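Local coordinates for protein 3-hydroxyacyl-CoA dehydrogenase (Brucella suis, PDB 4O5O) that probably catalyses the NAD-dependent oxidation of 3-hydroxyacyl-CoA to 3-ketoacyl-CoA, as a member of the short-chain dehydrogenase family with a Rossmann fold, at residues A95-P99 against R117-N122; K39-V45 against S60-T66; R193-I197 against I241-Q245; G74-I78 against M129-A133. The contacts are given in a common frame with arbitrary orientation. Numbering follows the deposited sequence.

Interaction 1: residues A95-P99 against R117-N122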
loop_
_atom_site.group_PDB
_atom_site.type_symbol
_atom_site.label_atom_id
_atom_site.label_comp_id
_atom_site.label_asym_id
_atom_site.label_seq_id
_atom_site.Cartn_x
_atom_site.Cartn_y
_atom_site.Cartn_z
ATOM N N ALA B 95 12.878 -10.900 -17.490
ATOM C CA ALA B 95 12.684 -12.351 -17.470
ATOM C C ALA B 95 11.704 -12.780 -16.400
ATOM O O ALA B 95 11.852 -12.439 -15.243
ATOM C CB ALA B 95 14.000 -13.087 -17.235
ATOM N N GLY B 96 10.717 -13.546 -16.803
ATOM C CA GLY B 96 9.744 -14.052 -15.844
ATOM C C GLY B 96 8.864 -15.100 -16.445
ATOM O O GLY B 96 8.788 -15.231 -17.679
ATOM N N VAL B 97 8.272 -15.890 -15.560
ATOM C CA VAL B 97 7.270 -16.869 -15.900
ATOM C C VAL B 97 6.045 -16.607 -15.036
ATOM O O VAL B 97 6.164 -16.204 -13.896
ATOM C CB VAL B 97 7.775 -18.339 -15.705
ATOM C CG1 VAL B 97 8.918 -18.599 -16.675
ATOM C CG2 VAL B 97 8.246 -18.624 -14.272
ATOM N N ALA B 98 4.876 -16.872 -15.585
ATOM C CA ALA B 98 3.606 -16.526 -14.920
ATOM C C ALA B 98 2.608 -17.690 -14.917
ATOM O O ALA B 98 1.488 -17.588 -15.419
ATOM C CB ALA B 98 2.999 -15.300 -15.588
ATOM N N PRO B 99 3.008 -18.826 -14.339
ATOM C CA PRO B 99 2.070 -19.932 -14.319
ATOM C C PRO B 99 0.922 -19.672 -13.343
ATOM O O PRO B 99 0.995 -18.760 -12.493
ATOM C CB PRO B 99 2.936 -21.100 -13.867
ATOM C CG PRO B 99 3.941 -20.468 -12.953
ATOM C CD PRO B 99 4.211 -19.093 -13.523
ATOM N N ARG B 117 10.428 -23.100 -8.784
ATOM C CA ARG B 117 10.886 -22.639 -10.094
ATOM C C ARG B 117 10.464 -21.206 -10.388
ATOM O O ARG B 117 11.240 -20.416 -10.907
ATOM C CB ARG B 117 10.397 -23.579 -11.204
ATOM C CG ARG B 117 10.841 -23.178 -12.606
ATOM C CD ARG B 117 10.427 -24.183 -13.686
ATOM N NE ARG B 117 10.786 -23.735 -15.041
ATOM C CZ ARG B 117 10.016 -22.986 -15.842
ATOM N NH1 ARG B 117 8.799 -22.563 -15.463
ATOM N NH2 ARG B 117 10.474 -22.652 -17.047
ATOM N N THR B 118 9.216 -20.877 -10.106
ATOM C CA THR B 118 8.729 -19.524 -10.339
ATOM C C THR B 118 9.505 -18.509 -9.512
ATOM O O THR B 118 9.900 -17.442 -10.003
ATOM C CB THR B 118 7.238 -19.488 -10.021
ATOM O OG1 THR B 118 6.574 -20.370 -10.921
ATOM C CG2 THR B 118 6.621 -18.111 -10.155
ATOM N N ILE B 119 9.730 -18.832 -8.242
ATOM C CA ILE B 119 10.562 -18.002 -7.357
ATOM C C ILE B 119 11.974 -17.877 -7.917
ATOM O O ILE B 119 12.578 -16.797 -7.928
ATOM C CB ILE B 119 10.649 -18.615 -5.932
ATOM C CG1 ILE B 119 9.291 -18.584 -5.239
ATOM C CG2 ILE B 119 11.688 -17.906 -5.070
ATOM C CD1 ILE B 119 8.689 -17.195 -5.194
ATOM N N SER B 120 12.522 -18.998 -8.357
ATOM C CA SER B 120 13.887 -19.016 -8.875
ATOM C C SER B 120 14.071 -18.089 -10.082
ATOM O O SER B 120 14.994 -17.249 -10.097
ATOM C CB SER B 120 14.310 -20.456 -9.248
ATOM O OG SER B 120 15.588 -20.455 -9.846
ATOM N N ILE B 121 13.207 -18.215 -11.078
ATOM C CA ILE B 121 13.355 -17.402 -12.266
ATOM C C ILE B 121 13.039 -15.932 -11.979
ATOM O O ILE B 121 13.786 -15.027 -12.329
ATOM C CB ILE B 121 12.460 -17.923 -13.403
ATOM C CG1 ILE B 121 12.905 -19.328 -13.857
ATOM C CG2 ILE B 121 12.484 -16.943 -14.577
ATOM C CD1 ILE B 121 11.879 -20.079 -14.667
ATOM N N ASN B 122 11.906 -15.693 -11.328
ATOM C CA ASN B 122 11.358 -14.343 -11.259
ATOM C C ASN B 122 12.039 -13.473 -10.197
ATOM O O ASN B 122 12.229 -12.261 -10.412
ATOM C CB ASN B 122 9.887 -14.397 -10.901
ATOM C CG ASN B 122 9.024 -14.940 -12.001
ATOM O OD1 ASN B 122 9.518 -15.303 -13.061
ATOM N ND2 ASN B 122 7.720 -14.964 -11.777
HETATM O O HOH W 1 13.970 -12.447 -13.410
HETATM O O HOH W 2 10.695 -11.277 -12.569
#
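The loop 95-99 runs in a largely extended course past one side of residues 117-122 of helix 112-137. The two backbones come closest at Gly-96 and Asn-122, whose CA atoms are 4.9 Å apart; the CA atoms of Val-97 and Thr-118 are 6.3 Å apart. The helix widens into a pi-type turn at 120-122. Asn-122 does the main work: its side-chain amide reads both polar groups of Val-97, with Val-97 N donating to Asn-122 OD1 at 2.9 Å and Asn-122 ND2 donating to Val-97 O at 2.9 Å. ND2 has a second partner in Ser-172 OG. Gly-96 CA passes 3.1 Å from Asn-122 OD1. Two waters bridge the backbones: water 1 lies 2.8 Å from both Ala-95 O and Ile-121 O, and water 2 lies 3.1 Å from Ala-95 O and 2.8 Å from Asn-122 O. Beyond the amide pair, Val-97 CG1 makes an apolar contact with Ile-121 CD1 at 3.9 Å. Pro-99 rests its ring carbon CG 3.3 Å from Thr-118 OG1, a hydroxyl that bonds to Thr-114 O within its own helix. Tyr-169, which begins a YxxxK sequence, touches Asn-122 from helix 167-187. An asparagine in a distorted helix, holding the loop after the fourth strand and binding water through its carbonyl, is consistent with the active-site asparagine of classical short-chain dehydrogenases.

Interaction 2: residues K39-V45 against S60-T66. With EDO (1,2-ethanediol), chain E.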
loop_
_atom_site.group_PDB
_atom_site.type_symbol
_atom_site.label_atom_id
_atom_site.label_comp_id
_atom_site.label_asym_id
_atom_site.label_seq_id
_atom_site.Cartn_x
_atom_site.Cartn_y
_atom_site.Cartn_z
ATOM N N LYS B 39 23.365 1.017 -26.787
ATOM C CA LYS B 39 23.839 -0.318 -27.102
ATOM C C LYS B 39 23.046 -1.254 -26.203
ATOM O O LYS B 39 22.688 -0.876 -25.087
ATOM C CB LYS B 39 25.329 -0.495 -26.796
ATOM C CG LYS B 39 26.249 0.550 -27.390
ATOM C CD LYS B 39 26.130 0.600 -28.896
ATOM C CE LYS B 39 27.299 1.389 -29.456
ATOM N NZ LYS B 39 27.060 1.792 -30.862
ATOM N N VAL B 40 22.781 -2.471 -26.684
ATOM C CA VAL B 40 21.992 -3.448 -25.925
ATOM C C VAL B 40 22.627 -4.828 -25.933
ATOM O O VAL B 40 23.041 -5.331 -26.984
ATOM C CB VAL B 40 20.568 -3.627 -26.473
ATOM C CG1 VAL B 40 19.804 -4.633 -25.623
ATOM C CG2 VAL B 40 19.831 -2.303 -26.520
ATOM N N VAL B 41 22.683 -5.429 -24.747
ATOM C CA VAL B 41 23.072 -6.799 -24.595
ATOM C C VAL B 41 21.803 -7.536 -24.174
ATOM O O VAL B 41 21.307 -7.361 -23.050
ATOM C CB VAL B 41 24.231 -6.976 -23.596
ATOM C CG1 VAL B 41 24.607 -8.446 -23.488
ATOM C CG2 VAL B 41 25.441 -6.175 -24.060
ATOM N N LEU B 42 21.277 -8.321 -25.114
ATOM C CA LEU B 42 20.091 -9.141 -24.894
ATOM C C LEU B 42 20.474 -10.448 -24.211
ATOM O O LEU B 42 21.386 -11.148 -24.666
ATOM C CB LEU B 42 19.415 -9.469 -26.234
ATOM C CG LEU B 42 18.723 -8.331 -27.004
ATOM C CD1 LEU B 42 19.718 -7.496 -27.774
ATOM C CD2 LEU B 42 17.732 -8.938 -27.999
ATOM N N LEU B 43 19.752 -10.773 -23.139
ATOM C CA LEU B 43 19.941 -12.001 -22.375
ATOM C C LEU B 43 18.623 -12.775 -22.361
ATOM O O LEU B 43 17.564 -12.193 -22.097
ATOM C CB LEU B 43 20.390 -11.676 -20.951
ATOM C CG LEU B 43 21.579 -10.740 -20.762
ATOM C CD1 LEU B 43 21.835 -10.575 -19.277
ATOM C CD2 LEU B 43 22.813 -11.291 -21.445
ATOM N N ASP B 44 18.678 -14.080 -22.663
ATOM C CA ASP B 44 17.467 -14.915 -22.649
ATOM C C ASP B 44 17.908 -16.359 -22.611
ATOM O O ASP B 44 19.027 -16.683 -23.069
ATOM C CB ASP B 44 16.581 -14.619 -23.882
ATOM C CG ASP B 44 15.101 -14.946 -23.669
ATOM O OD1 ASP B 44 14.776 -16.118 -23.345
ATOM O OD2 ASP B 44 14.262 -14.014 -23.810
ATOM N N VAL B 45 17.070 -17.235 -22.051
ATOM C CA VAL B 45 17.319 -18.682 -22.233
ATOM C C VAL B 45 16.960 -19.179 -23.617
ATOM O O VAL B 45 17.427 -20.236 -24.036
ATOM C CB VAL B 45 16.589 -19.607 -21.239
ATOM C CG1 VAL B 45 17.349 -19.675 -19.948
ATOM C CG2 VAL B 45 15.139 -19.212 -21.047
ATOM N N SER B 60 24.377 -2.419 -32.987
ATOM C CA SER B 60 24.269 -1.918 -31.613
ATOM C C SER B 60 23.753 -2.973 -30.608
ATOM O O SER B 60 23.670 -2.688 -29.412
ATOM C CB SER B 60 23.403 -0.652 -31.563
ATOM O OG SER B 60 24.069 0.413 -32.218
ATOM N N ALA B 61 23.454 -4.184 -31.083
ATOM C CA ALA B 61 22.942 -5.253 -30.240
ATOM C C ALA B 61 23.863 -6.477 -30.229
ATOM O O ALA B 61 24.522 -6.801 -31.226
ATOM C CB ALA B 61 21.541 -5.657 -30.674
ATOM N N ARG B 62 23.895 -7.157 -29.082
ATOM C CA ARG B 62 24.505 -8.477 -28.943
ATOM C C ARG B 62 23.558 -9.359 -28.149
ATOM O O ARG B 62 22.788 -8.860 -27.336
ATOM C CB ARG B 62 25.840 -8.390 -28.184
ATOM C CG ARG B 62 26.900 -7.471 -28.761
ATOM C CD ARG B 62 27.573 -8.014 -30.020
ATOM N NE ARG B 62 28.652 -7.109 -30.416
ATOM C CZ ARG B 62 28.484 -5.974 -31.098
ATOM N NH1 ARG B 62 27.284 -5.600 -31.523
ATOM N NH2 ARG B 62 29.527 -5.198 -31.351
ATOM N N PHE B 63 23.626 -10.664 -28.345
ATOM C CA PHE B 63 22.902 -11.642 -27.557
ATOM C C PHE B 63 23.847 -12.607 -26.856
ATOM O O PHE B 63 24.856 -13.047 -27.423
ATOM C CB PHE B 63 21.978 -12.474 -28.465
ATOM C CG PHE B 63 21.309 -13.629 -27.750
ATOM C CD1 PHE B 63 20.374 -13.392 -26.757
ATOM C CD2 PHE B 63 21.632 -14.945 -28.049
ATOM C CE1 PHE B 63 19.772 -14.439 -26.061
ATOM C CE2 PHE B 63 21.027 -16.008 -27.378
ATOM C CZ PHE B 63 20.084 -15.754 -26.377
ATOM N N GLN B 64 23.519 -12.936 -25.612
ATOM C CA GLN B 64 24.148 -14.065 -24.916
ATOM C C GLN B 64 23.100 -14.890 -24.203
ATOM O O GLN B 64 22.361 -14.384 -23.355
ATOM C CB GLN B 64 25.186 -13.609 -23.894
ATOM C CG GLN B 64 25.815 -14.780 -23.123
ATOM C CD GLN B 64 26.477 -15.874 -23.964
ATOM O OE1 GLN B 64 26.216 -17.086 -23.799
ATOM N NE2 GLN B 64 27.341 -15.471 -24.831
ATOM N N ARG B 65 23.081 -16.179 -24.502
ATOM C CA ARG B 65 22.152 -17.095 -23.895
ATOM C C ARG B 65 22.535 -17.185 -22.424
ATOM O O ARG B 65 23.693 -17.440 -22.105
ATOM C CB ARG B 65 22.227 -18.453 -24.597
ATOM C CG ARG B 65 21.069 -19.386 -24.313
ATOM C CD ARG B 65 21.158 -20.108 -22.990
ATOM N NE ARG B 65 20.087 -21.096 -22.871
ATOM C CZ ARG B 65 19.950 -21.970 -21.876
ATOM N NH1 ARG B 65 20.781 -21.982 -20.846
ATOM N NH2 ARG B 65 18.929 -22.832 -21.911
ATOM N N THR B 66 21.537 -17.001 -21.545
ATOM C CA THR B 66 21.785 -16.791 -20.118
ATOM C C THR B 66 20.621 -17.333 -19.315
ATOM O O THR B 66 19.491 -16.979 -19.606
ATOM C CB THR B 66 21.855 -15.278 -19.834
ATOM O OG1 THR B 66 22.921 -14.682 -20.591
ATOM C CG2 THR B 66 22.121 -14.969 -18.340
HETATM C C1 EDO E . 16.731 -22.342 -26.612
HETATM O O1 EDO E . 18.073 -22.451 -26.094
HETATM C C2 EDO E . 16.583 -22.870 -28.035
HETATM O O2 EDO E . 16.447 -21.798 -28.966
HETATM O O HOH W 3 16.509 -23.011 -23.700
#
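Strands 39-44 and 61-65, joined by helix 47-57, form a right-handed beta-alpha-beta unit at one edge of the parallel Rossmann sheet. Their axes approach to 4.6 Å at an angle of 22°, and the hydrogen bonds alternate as parallel strands require. Val-40 N donates to Ser-60 O at 2.9 Å and Arg-62 N to Val-40 O at 2.9 Å; Leu-42 N follows with Arg-62 O at 2.7 Å, and Gln-64 N with Leu-42 O at 2.9 Å. Past a looser patch, Thr-66 N reaches Asp-44 O at 3.0 Å. Leu-42 CD1 packs on Ala-61 CB at 3.9 Å and Leu-42 CB on Phe-63 CD1 at 4.1 Å, on the face covered by helix 47-57. At the far end Arg-65 NE donates to Val-45 O at 3.0 Å, while Val-45 CG1 lies over one face of its guanidinium. The same carbonyl accepts from O1 of an ethanediol at 3.1 Å, probably a crystallisation additive. Asp-44 OD2 accepts from Gly-22 N of the glycine-rich turn. A carboxylate at the end of the second strand is consistent with a preference for NAD(H) over NADP(H), as in related dehydrogenases.

Interaction 3: residues R193-I197 against I241-Q245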
loop_
_atom_site.group_PDB
_atom_site.type_symbol
_atom_site.label_atom_id
_atom_site.label_comp_id
_atom_site.label_asym_id
_atom_site.label_seq_id
_atom_site.Cartn_x
_atom_site.Cartn_y
_atom_site.Cartn_z
ATOM N N ARG B 193 20.376 4.139 -9.140
ATOM C CA ARG B 193 18.937 4.106 -8.820
ATOM C C ARG B 193 18.345 2.729 -9.061
ATOM O O ARG B 193 18.846 1.965 -9.916
ATOM C CB ARG B 193 18.197 5.147 -9.673
ATOM C CG ARG B 193 18.510 6.574 -9.284
ATOM C CD ARG B 193 17.621 7.581 -9.954
ATOM N NE ARG B 193 17.891 7.652 -11.381
ATOM C CZ ARG B 193 17.026 7.461 -12.379
ATOM N NH1 ARG B 193 15.746 7.171 -12.166
ATOM N NH2 ARG B 193 17.440 7.581 -13.620
ATOM N N VAL B 194 17.278 2.427 -8.317
ATOM C CA VAL B 194 16.602 1.151 -8.414
ATOM C C VAL B 194 15.112 1.436 -8.400
ATOM O O VAL B 194 14.588 2.033 -7.442
ATOM C CB VAL B 194 16.984 0.216 -7.249
ATOM C CG1 VAL B 194 16.369 -1.155 -7.444
ATOM C CG2 VAL B 194 18.490 0.107 -7.111
ATOM N N MET B 195 14.451 0.999 -9.477
ATOM C CA MET B 195 13.025 1.184 -9.679
ATOM C C MET B 195 12.378 -0.095 -10.121
ATOM O O MET B 195 13.033 -0.977 -10.679
ATOM C CB MET B 195 12.790 2.219 -10.770
ATOM C CG MET B 195 12.999 3.656 -10.321
ATOM S SD MET B 195 11.727 4.250 -9.223
ATOM C CE MET B 195 10.250 4.014 -10.218
ATOM N N THR B 196 11.075 -0.170 -9.912
ATOM C CA THR B 196 10.286 -1.332 -10.324
ATOM C C THR B 196 9.044 -0.895 -11.047
ATOM O O THR B 196 8.397 0.063 -10.647
ATOM C CB THR B 196 9.934 -2.189 -9.096
ATOM O OG1 THR B 196 11.160 -2.677 -8.562
ATOM C CG2 THR B 196 9.026 -3.368 -9.432
ATOM N N ILE B 197 8.733 -1.578 -12.148
ATOM C CA ILE B 197 7.461 -1.411 -12.841
ATOM C C ILE B 197 6.612 -2.635 -12.557
ATOM O O ILE B 197 7.127 -3.766 -12.635
ATOM C CB ILE B 197 7.631 -1.256 -14.370
ATOM C CG1 ILE B 197 8.490 -0.041 -14.736
ATOM C CG2 ILE B 197 6.294 -1.204 -15.081
ATOM C CD1 ILE B 197 8.985 0.033 -16.178
ATOM N N ILE B 241 11.932 6.380 -16.838
ATOM C CA ILE B 241 12.653 6.156 -15.586
ATOM C C ILE B 241 14.137 6.459 -15.767
ATOM O O ILE B 241 14.762 7.048 -14.913
ATOM C CB ILE B 241 12.414 4.716 -15.073
ATOM C CG1 ILE B 241 10.954 4.528 -14.618
ATOM C CG2 ILE B 241 13.393 4.339 -13.965
ATOM C CD1 ILE B 241 10.541 3.078 -14.403
ATOM N N VAL B 242 14.701 6.040 -16.888
ATOM C CA VAL B 242 16.113 6.314 -17.142
ATOM C C VAL B 242 16.360 7.834 -17.148
ATOM O O VAL B 242 17.317 8.325 -16.559
ATOM C CB VAL B 242 16.592 5.617 -18.429
ATOM C CG1 VAL B 242 17.988 6.094 -18.776
ATOM C CG2 VAL B 242 16.553 4.100 -18.250
ATOM N N GLU B 243 15.466 8.573 -17.791
ATOM C CA GLU B 243 15.623 10.029 -17.935
ATOM C C GLU B 243 15.366 10.829 -16.664
ATOM O O GLU B 243 16.006 11.869 -16.438
ATOM C CB GLU B 243 14.677 10.559 -19.005
ATOM C CG GLU B 243 15.002 10.127 -20.406
ATOM C CD GLU B 243 14.048 10.689 -21.444
ATOM O OE1 GLU B 243 12.879 11.085 -21.121
ATOM O OE2 GLU B 243 14.477 10.724 -22.607
ATOM N N ASN B 244 14.406 10.366 -15.862
ATOM C CA ASN B 244 13.889 11.155 -14.736
ATOM C C ASN B 244 14.582 10.758 -13.433
ATOM O O ASN B 244 14.212 9.770 -12.796
ATOM C CB ASN B 244 12.375 11.017 -14.598
ATOM C CG ASN B 244 11.794 12.052 -13.673
ATOM O OD1 ASN B 244 12.482 12.574 -12.795
ATOM N ND2 ASN B 244 10.535 12.370 -13.872
ATOM N N GLN B 245 15.629 11.505 -13.090
ATOM C CA GLN B 245 16.506 11.144 -11.990
ATOM C C GLN B 245 15.799 11.103 -10.629
ATOM O O GLN B 245 16.282 10.452 -9.708
ATOM C CB GLN B 245 17.686 12.124 -11.926
ATOM C CG GLN B 245 18.819 11.679 -11.016
ATOM C CD GLN B 245 20.072 12.485 -11.240
ATOM O OE1 GLN B 245 20.174 13.654 -10.825
ATOM N NE2 GLN B 245 21.021 11.886 -11.937
#
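Arg-193 sends its guanidinium across to the end of helix 231-243, where a backbone carbonyl accepts two hydrogen bonds from it: NH1 donates to Ile-241 O at 2.9 Å and NH2 to the same Ile-241 O at 3.0 Å. NH1 also donates to Leu-247 O, and NE forms a salt bridge with Glu-147 OE1, so the buried charge is well matched. Asn-244 O, although 3.1 Å from Arg-193 NH1, lies over the face of the guanidinium and at a poor angle, and is not hydrogen-bonded to it. In the Rossmann fold this is the place where the helix that precedes the last strand, 251-254, rests on strand 192-199 of the parallel sheet. Every second residue of the strand points to the helix: Met-195 CG packs 3.7 Å from Ile-241 CG2, and Ile-197 CG1 lies 3.7 Å from Ile-241 CD1. Past the helix, Asn-244 OD1 accepts from Met-246 N and its ND2 donates to Glu-233 O of the third subunit. Gln-245 NE2 donates to Gln-144 O and to Glu-147 OE1, the carboxylate oxygen that also pairs with Arg-193, while Gln-245 OE1 accepts from Arg-227 NH2 of the third subunit.

Interaction 4: residues G74-I78 against M129-A133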
loop_
_atom_site.group_PDB
_atom_site.type_symbol
_atom_site.label_atom_id
_atom_site.label_comp_id
_atom_site.label_asym_id
_atom_site.label_seq_id
_atom_site.Cartn_x
_atom_site.Cartn_y
_atom_site.Cartn_z
ATOM N N GLY B 74 25.237 -15.372 -14.969
ATOM C CA GLY B 74 25.119 -13.955 -14.700
ATOM C C GLY B 74 26.462 -13.261 -14.860
ATOM O O GLY B 74 26.553 -12.209 -15.508
ATOM N N LYS B 75 27.516 -13.866 -14.305
ATOM C CA LYS B 75 28.860 -13.282 -14.428
ATOM C C LYS B 75 29.308 -13.261 -15.879
ATOM O O LYS B 75 29.952 -12.300 -16.330
ATOM C CB LYS B 75 29.861 -14.019 -13.547
ATOM C CG LYS B 75 29.569 -13.781 -12.069
ATOM C CD LYS B 75 30.339 -14.684 -11.108
ATOM C CE LYS B 75 29.957 -14.353 -9.671
ATOM N NZ LYS B 75 30.295 -15.403 -8.658
ATOM N N ALA B 76 28.988 -14.325 -16.618
ATOM C CA ALA B 76 29.373 -14.377 -18.044
ATOM C C ALA B 76 28.691 -13.281 -18.856
ATOM O O ALA B 76 29.275 -12.730 -19.797
ATOM C CB ALA B 76 29.091 -15.735 -18.658
ATOM N N ALA B 77 27.459 -12.952 -18.464
ATOM C CA ALA B 77 26.666 -11.930 -19.145
ATOM C C ALA B 77 27.264 -10.537 -18.920
ATOM O O ALA B 77 27.435 -9.736 -19.862
ATOM C CB ALA B 77 25.223 -11.976 -18.663
ATOM N N ILE B 78 27.635 -10.260 -17.678
ATOM C CA ILE B 78 28.296 -8.994 -17.368
ATOM C C ILE B 78 29.585 -8.884 -18.176
ATOM O O ILE B 78 29.860 -7.858 -18.794
ATOM C CB ILE B 78 28.684 -8.905 -15.887
ATOM C CG1 ILE B 78 27.464 -8.980 -14.972
ATOM C CG2 ILE B 78 29.534 -7.666 -15.630
ATOM C CD1 ILE B 78 26.400 -7.943 -15.208
ATOM N N MET B 129 20.937 -10.920 -11.247
ATOM C CA MET B 129 21.398 -9.963 -12.240
ATOM C C MET B 129 21.606 -8.572 -11.626
ATOM O O MET B 129 22.531 -7.867 -12.017
ATOM C CB MET B 129 20.424 -9.913 -13.430
ATOM C CG MET B 129 20.375 -11.225 -14.218
ATOM S SD MET B 129 21.956 -11.876 -14.737
ATOM C CE MET B 129 22.702 -10.449 -15.525
ATOM N N LEU B 130 20.756 -8.157 -10.672
ATOM C CA LEU B 130 20.944 -6.836 -10.096
ATOM C C LEU B 130 22.234 -6.718 -9.286
ATOM O O LEU B 130 22.925 -5.709 -9.386
ATOM C CB LEU B 130 19.714 -6.394 -9.318
ATOM C CG LEU B 130 19.487 -6.708 -7.872
ATOM C CD1 LEU B 130 20.360 -5.865 -6.936
ATOM C CD2 LEU B 130 18.025 -6.435 -7.595
ATOM N N ARG B 131 22.612 -7.766 -8.557
ATOM C CA ARG B 131 23.818 -7.685 -7.727
ATOM C C ARG B 131 25.057 -7.566 -8.625
ATOM O O ARG B 131 25.989 -6.785 -8.353
ATOM C CB ARG B 131 23.898 -8.857 -6.742
ATOM C CG ARG B 131 24.324 -10.182 -7.346
ATOM C CD ARG B 131 24.122 -11.404 -6.461
ATOM N NE ARG B 131 24.550 -12.550 -7.265
ATOM C CZ ARG B 131 25.762 -13.081 -7.301
ATOM N NH1 ARG B 131 26.675 -12.763 -6.394
ATOM N NH2 ARG B 131 26.007 -13.995 -8.226
ATOM N N LEU B 132 25.055 -8.329 -9.712
ATOM C CA LEU B 132 26.204 -8.336 -10.613
ATOM C C LEU B 132 26.265 -7.056 -11.484
ATOM O O LEU B 132 27.351 -6.496 -11.739
ATOM C CB LEU B 132 26.177 -9.602 -11.495
ATOM C CG LEU B 132 26.266 -10.905 -10.709
ATOM C CD1 LEU B 132 26.033 -12.068 -11.661
ATOM C CD2 LEU B 132 27.610 -11.037 -9.975
ATOM N N ALA B 133 25.108 -6.582 -11.950
ATOM C CA ALA B 133 25.095 -5.339 -12.691
ATOM C C ALA B 133 25.495 -4.182 -11.803
ATOM O O ALA B 133 26.223 -3.285 -12.253
ATOM C CB ALA B 133 23.748 -5.065 -13.300
HETATM O O HOH W 4 29.517 -13.365 -6.705
#
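Helices 71-85 and 112-137 lie side by side on one face of the Rossmann sheet, and this contact is where they pack. The axes of the two short segments approach to 9.6 Å and cross at -41°, with no direct hydrogen bond between them. Met-129 comes first: its SD is 3.8 Å from Gly-74 CA, and its CE reaches Ala-77 CB at 4.3 Å. The same side chain touches Leu-17 and Leu-43 of the sheet beneath, so it fills the space between both helices and the strands. The end of the Arg-131 side chain comes near Lys-75, and Arg-131 NH2 and Lys-75 NZ stand 4.5 Å apart despite like charges. Asp-71 reconciles them by pairing with both, Asn-128 OD1 accepts from NH2 as well, and water 4 accepts from Lys-75 NZ and from Arg-131 NH1, each at 2.9 Å. Arg-131 NH1 also donates to His-110 O of the second subunit, which puts this polar group at a subunit interface. Leu-132 then sets its CD1 3.4 Å from Gly-74 C and 3.5 Å from Lys-75 N; a CB on Gly-74 would clash with that methyl. Leu-132 CB meanwhile packs on Ile-78 CG1 at 3.8 Å. At Ala-133 the helices are still in touch, with Ile-78 CD1 3.8 Å from Ala-133 N and 4.4 Å from Ala-133 CB.

Overall arrangement
From the N terminus, interaction 2 closes first, a short loop through helix 47-57 that pairs the two strands at one edge of the sheet. Interaction 4 then opens on the next helix, 71-85, and closes on helix 112-137; within that span interaction 1 opens and closes, joining the loop after strand 90-93 to an earlier part of the same helix. Interaction 3 follows separately, tying strand 192-199 to helix 231-243. No two loops cross. Interactions 2 and 4 touch, with Leu-43 CD1 3.7 Å from Ala-77 CB, while interactions 1 and 3 lie on opposite sides of the chain's centre, their own centres about 23 Å apart.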